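Local coordinates for probable glutamine-binding lipoprotein GlnH (GLNBP) (Mycobacterium tuberculosis, PDB 6H20) that binds amino acids such as asparagine and glutamate as an aspartate-specific solute-binding lipoprotein, and probably helps regulate protein kinase G and glutamate metabolism in mycobacteria, at residues A[47-58]-A[89-100]. Residues are numbered along the deposited sequence; the frame is centred on the assembly and turned at random.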
ATOM      1  N   ILE A  47     -20.811 -10.078  -6.550  1.00 24.77           N
ATOM      2  CA  ILE A  47     -20.620  -8.731  -6.023  1.00 24.72           C
ATOM      3  C   ILE A  47     -21.789  -7.848  -6.426  1.00 27.36           C
ATOM      4  O   ILE A  47     -22.370  -7.132  -5.602  1.00 28.27           O
ATOM      5  CB  ILE A  47     -19.279  -8.154  -6.508  1.00 24.77           C
ATOM      6  CG1 ILE A  47     -18.112  -8.910  -5.865  1.00 25.21           C
ATOM      7  CG2 ILE A  47     -19.202  -6.665  -6.201  1.00 24.15           C
ATOM      8  CD1 ILE A  47     -16.768  -8.644  -6.529  1.00 25.06           C
ATOM      9  N   ARG A  48     -22.160  -7.903  -7.705  1.00 28.21           N
ATOM     10  CA  ARG A  48     -23.265  -7.094  -8.198  1.00 31.28           C
ATOM     11  C   ARG A  48     -24.551  -7.396  -7.440  1.00 29.89           C
ATOM     12  O   ARG A  48     -25.303  -6.479  -7.090  1.00 37.71           O
ATOM     13  CB  ARG A  48     -23.444  -7.352  -9.696  1.00 30.03           C
ATOM     14  CG  ARG A  48     -23.952  -6.160 -10.477  1.00 35.49           C
ATOM     15  CD  ARG A  48     -23.851  -6.412 -11.972  1.00 31.29           C
ATOM     16  NE  ARG A  48     -24.355  -7.735 -12.337  1.00 38.98           N
ATOM     17  CZ  ARG A  48     -23.617  -8.693 -12.895  1.00 34.98           C
ATOM     18  NH1 ARG A  48     -22.329  -8.483 -13.151  1.00 26.54           N
ATOM     19  NH2 ARG A  48     -24.167  -9.866 -13.192  1.00 38.98           N
ATOM     20  N   ALA A  49     -24.808  -8.678  -7.152  1.00 29.32           N
ATOM     21  CA  ALA A  49     -26.011  -9.052  -6.417  1.00 31.96           C
ATOM     22  C   ALA A  49     -25.968  -8.564  -4.978  1.00 31.26           C
ATOM     23  O   ALA A  49     -27.022  -8.318  -4.377  1.00 37.60           O
ATOM     24  CB  ALA A  49     -26.207 -10.566  -6.452  1.00 31.54           C
ATOM     25  N   ARG A  50     -24.773  -8.438  -4.399  1.00 29.43           N
ATOM     26  CA  ARG A  50     -24.659  -7.885  -3.054  1.00 31.38           C
ATOM     27  C   ARG A  50     -24.847  -6.376  -3.029  1.00 29.54           C
ATOM     28  O   ARG A  50     -24.988  -5.807  -1.940  1.00 31.79           O
ATOM     29  CB  ARG A  50     -23.323  -8.263  -2.406  1.00 30.06           C
ATOM     30  CG  ARG A  50     -23.244  -9.709  -1.931  1.00 33.21           C
ATOM     31  CD  ARG A  50     -22.031  -9.946  -1.043  1.00 33.20           C
ATOM     32  NE  ARG A  50     -20.782  -9.954  -1.807  1.00 33.14           N
ATOM     33  CZ  ARG A  50     -20.292 -11.024  -2.426  1.00 32.41           C
ATOM     34  NH1 ARG A  50     -20.937 -12.182  -2.371  1.00 38.12           N
ATOM     35  NH2 ARG A  50     -19.149 -10.939  -3.100  1.00 32.03           N
ATOM     36  N   GLY A  51     -24.861  -5.724  -4.193  1.00 30.32           N
ATOM     37  CA  GLY A  51     -25.218  -4.328  -4.296  1.00 32.37           C
ATOM     38  C   GLY A  51     -24.076  -3.361  -4.098  1.00 31.57           C
ATOM     39  O   GLY A  51     -24.254  -2.158  -4.338  1.00 34.53           O
ATOM     40  N   ARG A  52     -22.913  -3.842  -3.671  1.00 27.42           N
ATOM     41  CA  ARG A  52     -21.766  -2.968  -3.471  1.00 25.63           C
ATOM     42  C   ARG A  52     -20.501  -3.807  -3.416  1.00 20.95           C
ATOM     43  O   ARG A  52     -20.536  -4.993  -3.065  1.00 24.61           O
ATOM     44  CB  ARG A  52     -21.893  -2.125  -2.191  1.00 27.47           C
ATOM     45  CG  ARG A  52     -21.540  -2.868  -0.902  1.00 28.44           C
ATOM     46  CD  ARG A  52     -22.612  -3.881  -0.506  1.00 30.05           C
ATOM     47  NE  ARG A  52     -22.478  -4.278   0.894  1.00 30.03           N
ATOM     48  CZ  ARG A  52     -23.080  -5.336   1.430  1.00 32.43           C
ATOM     49  NH1 ARG A  52     -23.861  -6.105   0.679  1.00 31.20           N
ATOM     50  NH2 ARG A  52     -22.904  -5.625   2.713  1.00 33.55           N
ATOM     51  N   LEU A  53     -19.391  -3.171  -3.777  1.00 20.24           N
ATOM     52  CA  LEU A  53     -18.059  -3.741  -3.638  1.00 18.82           C
ATOM     53  C   LEU A  53     -17.543  -3.445  -2.235  1.00 23.43           C
ATOM     54  O   LEU A  53     -17.591  -2.294  -1.786  1.00 23.50           O
ATOM     55  CB  LEU A  53     -17.131  -3.091  -4.668  1.00 19.20           C
ATOM     56  CG  LEU A  53     -15.663  -3.517  -4.695  1.00 20.81           C
ATOM     57  CD1 LEU A  53     -15.557  -4.948  -5.227  1.00 19.14           C
ATOM     58  CD2 LEU A  53     -14.822  -2.563  -5.554  1.00 20.63           C
ATOM     59  N   ILE A  54     -17.076  -4.479  -1.536  1.00 21.60           N
ATOM     60  CA  ILE A  54     -16.558  -4.325  -0.176  1.00 22.58           C
ATOM     61  C   ILE A  54     -15.039  -4.271  -0.253  1.00 23.07           C
ATOM     62  O   ILE A  54     -14.394  -5.223  -0.713  1.00 19.83           O
ATOM     63  CB  ILE A  54     -17.043  -5.451   0.747  1.00 23.95           C
ATOM     64  CG1 ILE A  54     -18.574  -5.475   0.768  1.00 26.14           C
ATOM     65  CG2 ILE A  54     -16.469  -5.271   2.152  1.00 27.34           C
ATOM     66  CD1 ILE A  54     -19.170  -6.704   1.431  1.00 30.82           C
ATOM     67  N   VAL A  55     -14.477  -3.142   0.190  1.00 19.95           N
ATOM     68  CA  VAL A  55     -13.078  -2.791  -0.031  1.00 20.19           C
ATOM     69  C   VAL A  55     -12.383  -2.683   1.316  1.00 21.89           C
ATOM     70  O   VAL A  55     -12.824  -1.925   2.184  1.00 20.03           O
ATOM     71  CB  VAL A  55     -12.971  -1.451  -0.778  1.00 17.15           C
ATOM     72  CG1 VAL A  55     -11.504  -1.052  -0.983  1.00 19.29           C
ATOM     73  CG2 VAL A  55     -13.699  -1.520  -2.115  1.00 18.58           C
ATOM     74  N   GLY A  56     -11.265  -3.393   1.463  1.00 20.91           N
ATOM     75  CA  GLY A  56     -10.464  -3.306   2.674  1.00 23.17           C
ATOM     76  C   GLY A  56      -9.401  -2.234   2.542  1.00 24.28           C
ATOM     77  O   GLY A  56      -8.645  -2.213   1.564  1.00 20.36           O
ATOM     78  N   LEU A  57      -9.354  -1.343   3.525  1.00 19.35           N
ATOM     79  CA  LEU A  57      -8.371  -0.258   3.584  1.00 19.05           C
ATOM     80  C   LEU A  57      -8.468   0.347   4.978  1.00 22.97           C
ATOM     81  O   LEU A  57      -9.096  -0.231   5.870  1.00 19.15           O
ATOM     82  CB  LEU A  57      -8.574   0.757   2.454  1.00 20.36           C
ATOM     83  CG  LEU A  57      -9.976   1.266   2.100  1.00 19.06           C
ATOM     84  CD1 LEU A  57     -10.623   2.057   3.245  1.00 22.04           C
ATOM     85  CD2 LEU A  57      -9.904   2.108   0.820  1.00 21.05           C
ATOM     86  N   ASP A  58      -7.856   1.509   5.185  1.00 19.89           N
ATOM     87  CA  ASP A  58      -7.945   2.148   6.501  1.00 23.20           C
ATOM     88  C   ASP A  58      -8.054   3.654   6.321  1.00 26.83           C
ATOM     89  O   ASP A  58      -8.258   4.155   5.210  1.00 30.36           O
ATOM     90  CB  ASP A  58      -6.776   1.742   7.409  1.00 27.05           C
ATOM     91  CG  ASP A  58      -5.458   2.436   7.043  1.00 32.12           C
ATOM     92  OD1 ASP A  58      -5.399   3.238   6.091  1.00 37.78           O
ATOM     93  OD2 ASP A  58      -4.464   2.167   7.736  1.00 43.14           O
ATOM     94  N   ILE A  89     -18.003  -2.562 -12.295  1.00 19.07           N
ATOM     95  CA  ILE A  89     -19.025  -3.528 -11.888  1.00 18.27           C
ATOM     96  C   ILE A  89     -20.416  -2.933 -12.028  1.00 22.56           C
ATOM     97  O   ILE A  89     -21.328  -3.568 -12.580  1.00 26.38           O
ATOM     98  CB  ILE A  89     -18.775  -4.034 -10.453  1.00 19.82           C
ATOM     99  CG1 ILE A  89     -17.417  -4.733 -10.351  1.00 20.91           C
ATOM    100  CG2 ILE A  89     -19.908  -4.966  -9.999  1.00 22.07           C
ATOM    101  CD1 ILE A  89     -17.009  -5.111  -8.926  1.00 21.42           C
ATOM    102  N   PHE A  90     -20.603  -1.716 -11.526  1.00 24.03           N
ATOM    103  CA  PHE A  90     -21.922  -1.138 -11.334  1.00 24.53           C
ATOM    104  C   PHE A  90     -22.272  -0.026 -12.308  1.00 29.64           C
ATOM    105  O   PHE A  90     -23.448   0.355 -12.380  1.00 36.00           O
ATOM    106  CB  PHE A  90     -22.046  -0.588  -9.908  1.00 26.42           C
ATOM    107  CG  PHE A  90     -21.990  -1.647  -8.854  1.00 24.45           C
ATOM    108  CD1 PHE A  90     -23.108  -2.414  -8.571  1.00 24.61           C
ATOM    109  CD2 PHE A  90     -20.822  -1.893  -8.159  1.00 23.51           C
ATOM    110  CE1 PHE A  90     -23.064  -3.395  -7.604  1.00 27.97           C
ATOM    111  CE2 PHE A  90     -20.778  -2.879  -7.181  1.00 23.25           C
ATOM    112  CZ  PHE A  90     -21.904  -3.634  -6.912  1.00 22.70           C
ATOM    113  N   GLY A  91     -21.304   0.514 -13.040  1.00 27.09           N
ATOM    114  CA  GLY A  91     -21.531   1.626 -13.931  1.00 30.16           C
ATOM    115  C   GLY A  91     -21.174   2.974 -13.342  1.00 29.98           C
ATOM    116  O   GLY A  91     -20.877   3.906 -14.099  1.00 35.71           O
ATOM    117  N   VAL A  92     -21.205   3.096 -12.017  1.00 30.79           N
ATOM    118  CA  VAL A  92     -20.738   4.294 -11.312  1.00 34.04           C
ATOM    119  C   VAL A  92     -19.913   3.866 -10.113  1.00 34.04           C
ATOM    120  O   VAL A  92     -20.082   2.762  -9.575  1.00 35.12           O
ATOM    121  CB  VAL A  92     -21.915   5.178 -10.841  1.00 34.68           C
ATOM    122  CG1 VAL A  92     -22.744   5.646 -12.029  1.00 35.63           C
ATOM    123  CG2 VAL A  92     -22.787   4.426  -9.850  1.00 37.57           C
ATOM    124  N   PRO A  93     -18.991   4.728  -9.668  1.00 34.18           N
ATOM    125  CA  PRO A  93     -18.058   4.317  -8.606  1.00 31.60           C
ATOM    126  C   PRO A  93     -18.615   4.317  -7.184  1.00 32.85           C
ATOM    127  O   PRO A  93     -17.911   3.852  -6.277  1.00 35.29           O
ATOM    128  CB  PRO A  93     -16.900   5.321  -8.741  1.00 32.29           C
ATOM    129  CG  PRO A  93     -17.481   6.500  -9.432  1.00 33.86           C
ATOM    130  CD  PRO A  93     -18.577   5.986 -10.320  1.00 32.64           C
ATOM    131  N   SER A  94     -19.838   4.792  -6.942  1.00 34.51           N
ATOM    132  CA  SER A  94     -20.260   5.058  -5.567  1.00 37.33           C
ATOM    133  C   SER A  94     -20.781   3.836  -4.812  1.00 39.38           C
ATOM    134  O   SER A  94     -21.158   3.977  -3.643  1.00 45.60           O
ATOM    135  CB  SER A  94     -21.298   6.182  -5.524  1.00 40.68           C
ATOM    136  OG  SER A  94     -22.386   5.892  -6.379  1.00 45.91           O
ATOM    137  N   HIS A  95     -20.803   2.649  -5.419  1.00 30.76           N
ATOM    138  CA  HIS A  95     -21.328   1.454  -4.752  1.00 27.41           C
ATOM    139  C   HIS A  95     -20.197   0.688  -4.062  1.00 29.03           C
ATOM    140  O   HIS A  95     -19.809  -0.416  -4.459  1.00 25.35           O
ATOM    141  CB  HIS A  95     -22.071   0.573  -5.745  1.00 32.23           C
ATOM    142  CG  HIS A  95     -23.308   1.205  -6.297  1.00 35.57           C
ATOM    143  ND1 HIS A  95     -23.327   1.870  -7.504  1.00 38.83           N
ATOM    144  CD2 HIS A  95     -24.566   1.277  -5.806  1.00 36.92           C
ATOM    145  CE1 HIS A  95     -24.548   2.323  -7.733  1.00 37.35           C
ATOM    146  NE2 HIS A  95     -25.317   1.979  -6.716  1.00 40.61           N
ATOM    147  N   VAL A  96     -19.682   1.295  -2.992  1.00 25.24           N
ATOM    148  CA  VAL A  96     -18.560   0.759  -2.234  1.00 21.81           C
ATOM    149  C   VAL A  96     -18.876   0.839  -0.746  1.00 26.57           C
ATOM    150  O   VAL A  96     -19.382   1.860  -0.262  1.00 31.05           O
ATOM    151  CB  VAL A  96     -17.263   1.543  -2.538  1.00 23.49           C
ATOM    152  CG1 VAL A  96     -16.143   1.088  -1.640  1.00 26.03           C
ATOM    153  CG2 VAL A  96     -16.858   1.378  -3.998  1.00 21.78           C
ATOM    154  N   GLU A  97     -18.564  -0.234  -0.020  1.00 21.80           N
ATOM    155  CA  GLU A  97     -18.542  -0.245   1.434  1.00 21.64           C
ATOM    156  C   GLU A  97     -17.131  -0.612   1.881  1.00 23.77           C
ATOM    157  O   GLU A  97     -16.489  -1.483   1.284  1.00 23.81           O
ATOM    158  CB  GLU A  97     -19.551  -1.277   1.962  1.00 22.60           C
ATOM    159  CG  GLU A  97     -19.477  -1.525   3.473  1.00 27.02           C
ATOM    160  CD  GLU A  97     -20.485  -2.562   3.947  1.00 29.76           C
ATOM    161  OE1 GLU A  97     -20.957  -3.353   3.110  1.00 30.44           O
ATOM    162  OE2 GLU A  97     -20.816  -2.579   5.155  1.00 31.16           O
ATOM    163  N   TYR A  98     -16.629   0.077   2.900  1.00 21.89           N
ATOM    164  CA  TYR A  98     -15.268  -0.132   3.380  1.00 21.31           C
ATOM    165  C   TYR A  98     -15.271  -1.021   4.615  1.00 24.69           C
ATOM    166  O   TYR A  98     -16.176  -0.938   5.452  1.00 27.05           O
ATOM    167  CB  TYR A  98     -14.576   1.204   3.693  1.00 21.37           C
ATOM    168  CG  TYR A  98     -14.579   2.117   2.501  1.00 19.70           C
ATOM    169  CD1 TYR A  98     -13.758   1.858   1.409  1.00 19.63           C
ATOM    170  CD2 TYR A  98     -15.448   3.193   2.425  1.00 22.84           C
ATOM    171  CE1 TYR A  98     -13.775   2.665   0.294  1.00 18.95           C
ATOM    172  CE2 TYR A  98     -15.480   4.010   1.310  1.00 25.56           C
ATOM    173  CZ  TYR A  98     -14.636   3.731   0.241  1.00 21.16           C
ATOM    174  OH  TYR A  98     -14.646   4.510  -0.880  1.00 24.77           O
ATOM    175  N   ARG A  99     -14.292  -1.918   4.694  1.00 21.06           N
ATOM    176  CA  ARG A  99     -13.964  -2.614   5.928  1.00 25.13           C
ATOM    177  C   ARG A  99     -12.625  -2.078   6.394  1.00 20.90           C
ATOM    178  O   ARG A  99     -11.626  -2.192   5.675  1.00 21.21           O
ATOM    179  CB  ARG A  99     -13.884  -4.131   5.758  1.00 24.05           C
ATOM    180  CG  ARG A  99     -13.700  -4.830   7.118  1.00 31.45           C
ATOM    181  CD  ARG A  99     -13.559  -6.351   7.043  1.00 31.61           C
ATOM    182  NE  ARG A  99     -14.757  -7.006   6.534  1.00 35.79           N
ATOM    183  CZ  ARG A  99     -15.702  -7.559   7.290  1.00 33.29           C
ATOM    184  NH1 ARG A  99     -15.609  -7.537   8.621  1.00 37.47           N
ATOM    185  NH2 ARG A  99     -16.750  -8.133   6.709  1.00 34.89           N
ATOM    186  N   ILE A 100     -12.602  -1.482   7.578  1.00 20.60           N
ATOM    187  CA  ILE A 100     -11.375  -0.876   8.083  1.00 21.12           C
ATOM    188  C   ILE A 100     -10.443  -1.972   8.582  1.00 23.93           C
ATOM    189  O   ILE A 100     -10.802  -2.751   9.475  1.00 26.23           O
ATOM    190  CB  ILE A 100     -11.677   0.149   9.185  1.00 24.17           C
ATOM    191  CG1 ILE A 100     -12.683   1.189   8.678  1.00 26.38           C
ATOM    192  CG2 ILE A 100     -10.393   0.789   9.692  1.00 25.31           C
ATOM    193  CD1 ILE A 100     -12.218   2.019   7.520  1.00 30.20           C
TER
HETATM  194  O   HOH W   1     -21.212  -6.063 -13.808  1.00 48.68           O
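Arg52, just before strand 53-57, and Glu97 of strand 96-100 lie side by side and point the same way, at the start of a parallel strand pair. Along Arg52, CB sits 3.5 Å from the carbonyl O of His95, CG packs against CB of Glu97, and CD, past a bend at chi2 (-73°), comes near OE1 of Glu97 (4.0 Å). In the guanidinium, NE reaches OE1 of Glu97 at 2.8 Å and NH2 reaches the same oxygen at 3.0 Å. The grip is therefore side-on and converges on one atom: NE meets OE1 nearly along its C-O bond, NH2 on the syn lone pair, with the two flat groups 25° from coplanar. NH1 turns back to the carbonyl O of Arg50, which further fixes the rotation of the guanidinium, while CD1 of Ile54 lies over one face, toward the rim. Glu97 reaches this site with CG anti to its backbone N (chi1 172°) and the chain extended beyond.

Between the strands, Leu53, Val55 and Leu57 donate their N-H groups to His95, Glu97 and Arg99, and Leu53 O and Val55 O accept from Glu97 and Arg99. On the face bearing Val55, its CG2 meets CG1 of Val96 at 3.6 Å, and CD1 of Leu57 touches CD1 of Tyr98 at the same distance; helix 77-90 packs beneath through Ala82, Ala86 and Val79. At the helix ends, the Phe90 ring brings CZ to within 3.4 Å of Arg52 N, with CB of His95 over one face, toward the rim, and CD1 of Ile89 reaches CG2 of Ile47 at 3.8 Å. Strand 53-57, helix 77-90 and strand 96-100 form a beta-alpha-beta crossover of the periplasmic-binding-protein fold, whose first strand leads to Asp58, whose OD1 accepts from Gly60 N and whose OD2 forms a salt bridge to Lys120 of the asparagine pocket.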